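Local coordinates for protein intimin (Escherichia coli O127:H6 str. E2348/69, PDB 6TQD) that probably mediates bacterial attachment to host cells as an outer-membrane adhesin whose passenger, including a bacterial Ig-like domain, stays extended, at residues Asn145-Phe150 and Ser163-Gly168. Residues are numbered along the deposited sequence; the frame is centred on the assembly and turned at random.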
loop_
_atom_site.group_PDB
_atom_site.type_symbol
_atom_site.label_atom_id
_atom_site.label_comp_id
_atom_site.label_asym_id
_atom_site.label_seq_id
_atom_site.Cartn_x
_atom_site.Cartn_y
_atom_site.Cartn_z
ATOM N N ASN A 145 -12.584 8.149 -8.762
ATOM C CA ASN A 145 -12.701 9.264 -9.710
ATOM C C ASN A 145 -11.352 9.909 -10.044
ATOM O O ASN A 145 -11.286 11.101 -10.358
ATOM C CB ASN A 145 -13.714 10.305 -9.210
ATOM C CG ASN A 145 -14.204 11.223 -10.313
ATOM O OD1 ASN A 145 -14.350 12.428 -10.110
ATOM N ND2 ASN A 145 -14.461 10.661 -11.478
ATOM N N VAL A 146 -10.286 9.139 -10.033
ATOM C CA VAL A 146 -8.934 9.626 -10.318
ATOM C C VAL A 146 -8.603 9.337 -11.776
ATOM O O VAL A 146 -8.745 8.188 -12.214
ATOM C CB VAL A 146 -7.890 8.967 -9.400
ATOM C CG1 VAL A 146 -6.485 9.458 -9.747
ATOM C CG2 VAL A 146 -8.218 9.231 -7.944
ATOM N N PRO A 147 -8.149 10.321 -12.558
ATOM C CA PRO A 147 -7.755 10.030 -13.949
ATOM C C PRO A 147 -6.473 9.214 -14.014
ATOM O O PRO A 147 -5.475 9.545 -13.373
ATOM C CB PRO A 147 -7.549 11.421 -14.564
ATOM C CG PRO A 147 -8.287 12.367 -13.659
ATOM C CD PRO A 147 -8.208 11.769 -12.292
ATOM N N VAL A 148 -6.494 8.168 -14.831
ATOM C CA VAL A 148 -5.343 7.303 -15.061
ATOM C C VAL A 148 -4.967 7.410 -16.526
ATOM O O VAL A 148 -5.824 7.255 -17.395
ATOM C CB VAL A 148 -5.659 5.846 -14.698
ATOM C CG1 VAL A 148 -4.470 4.977 -14.961
ATOM C CG2 VAL A 148 -6.088 5.732 -13.233
ATOM N N SER A 149 -3.686 7.651 -16.799
ATOM C CA SER A 149 -3.169 7.787 -18.153
ATOM C C SER A 149 -2.519 6.482 -18.580
ATOM O O SER A 149 -1.726 5.908 -17.826
ATOM C CB SER A 149 -2.125 8.905 -18.211
ATOM O OG SER A 149 -2.731 10.171 -18.030
ATOM N N PHE A 150 -2.848 6.023 -19.793
ATOM C CA PHE A 150 -2.345 4.770 -20.334
ATOM C C PHE A 150 -1.456 5.029 -21.546
ATOM O O PHE A 150 -1.758 5.891 -22.378
ATOM C CB PHE A 150 -3.482 3.838 -20.770
ATOM C CG PHE A 150 -4.472 3.548 -19.679
ATOM C CD1 PHE A 150 -5.773 4.015 -19.777
ATOM C CD2 PHE A 150 -4.116 2.795 -18.575
ATOM C CE1 PHE A 150 -6.686 3.743 -18.790
ATOM C CE2 PHE A 150 -5.025 2.531 -17.575
ATOM C CZ PHE A 150 -6.323 3.003 -17.690
ATOM N N SER A 163 -6.842 7.590 -21.500
ATOM C CA SER A 163 -7.098 7.965 -20.112
ATOM C C SER A 163 -8.515 7.563 -19.727
ATOM O O SER A 163 -9.437 7.648 -20.552
ATOM C CB SER A 163 -6.908 9.478 -19.909
ATOM O OG SER A 163 -7.174 9.860 -18.566
ATOM N N ALA A 164 -8.679 7.123 -18.474
ATOM C CA ALA A 164 -9.977 6.799 -17.922
ATOM C C ALA A 164 -9.924 7.092 -16.433
ATOM O O ALA A 164 -8.873 6.946 -15.811
ATOM C CB ALA A 164 -10.322 5.325 -18.138
ATOM N N ASN A 165 -11.071 7.455 -15.864
ATOM C CA ASN A 165 -11.137 7.766 -14.446
ATOM C C ASN A 165 -11.498 6.516 -13.661
ATOM O O ASN A 165 -12.316 5.706 -14.103
ATOM C CB ASN A 165 -12.180 8.852 -14.178
ATOM C CG ASN A 165 -11.797 10.200 -14.763
ATOM O OD1 ASN A 165 -10.683 10.393 -15.247
ATOM N ND2 ASN A 165 -12.724 11.154 -14.706
ATOM N N THR A 166 -10.911 6.368 -12.467
ATOM C CA THR A 166 -11.242 5.215 -11.642
ATOM C C THR A 166 -12.694 5.272 -11.173
ATOM O O THR A 166 -13.265 6.348 -10.977
ATOM C CB THR A 166 -10.343 5.129 -10.401
ATOM O OG1 THR A 166 -10.462 6.318 -9.595
ATOM C CG2 THR A 166 -8.883 4.931 -10.816
ATOM N N ASN A 167 -13.277 4.095 -10.970
ATOM C CA ASN A 167 -14.621 3.983 -10.420
ATOM C C ASN A 167 -14.550 4.064 -8.894
ATOM O O ASN A 167 -13.517 4.413 -8.321
ATOM C CB ASN A 167 -15.281 2.698 -10.919
ATOM C CG ASN A 167 -14.556 1.437 -10.448
ATOM O OD1 ASN A 167 -13.734 1.462 -9.536
ATOM N ND2 ASN A 167 -14.881 0.313 -11.077
ATOM N N GLY A 168 -15.665 3.757 -8.217
ATOM C CA GLY A 168 -15.719 3.830 -6.764
ATOM C C GLY A 168 -14.818 2.844 -6.052
ATOM O O GLY A 168 -14.534 3.025 -4.857
HETATM O O HOH W 1 -5.176 11.092 -17.442
#
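V148 and A164 face each other as an antiparallel hydrogen-bonded pair. V148 N donates to A164 O over 2.8 Å, and A164 N returns the bond to V148 O over 3.1 Å. V148 O also accepts a CA-H...O contact from S163. In the conformer given, the OG of S163, anti to its own backbone N (chi1 179°), is swung to within 3.2 Å of V148 O, but whether its proton goes there is unsettled; in the conformers given for both serines, one water probably bridges this hydroxyl to S149 OG, small polar groups suiting a partly exposed face. S163 N, by contrast, is buried here without a partner. Beyond the pair, T166 N donates to V146 O, where N165 CA adds a CA-H...O contact.

Within the bacterial Ig-like domain, strand 163-165 forms an outermost strand of its sheet beside strand 147-154, whose other neighbour is strand 182-189. Inward from this edge, V148 packs on A134, V136 and A172 of the opposing sheet, as in a beta-sandwich core; its CG2 meets T166 CG2 at 3.8 Å, the two side chains crossing nearly at right angles. The CB methyl of A164 reaches CE1 of F150 at 4.0 Å, a small apolar group suiting a place next to the aromatic ring.

P147, lacking an N-H, fits a non-hydrogen-bonded position opposite N165, whose OD1 comes 3.4 Å from P147 CB on the face that also carries S149 and S163. Past the strand ends, T166 serves with both backbone and hydroxyl: OG1 takes a nearly straight bond from V146 N (2.9 Å, 172°) while also bonding Q143 O, and T166 O accepts the more bent bond from N145 N (136°).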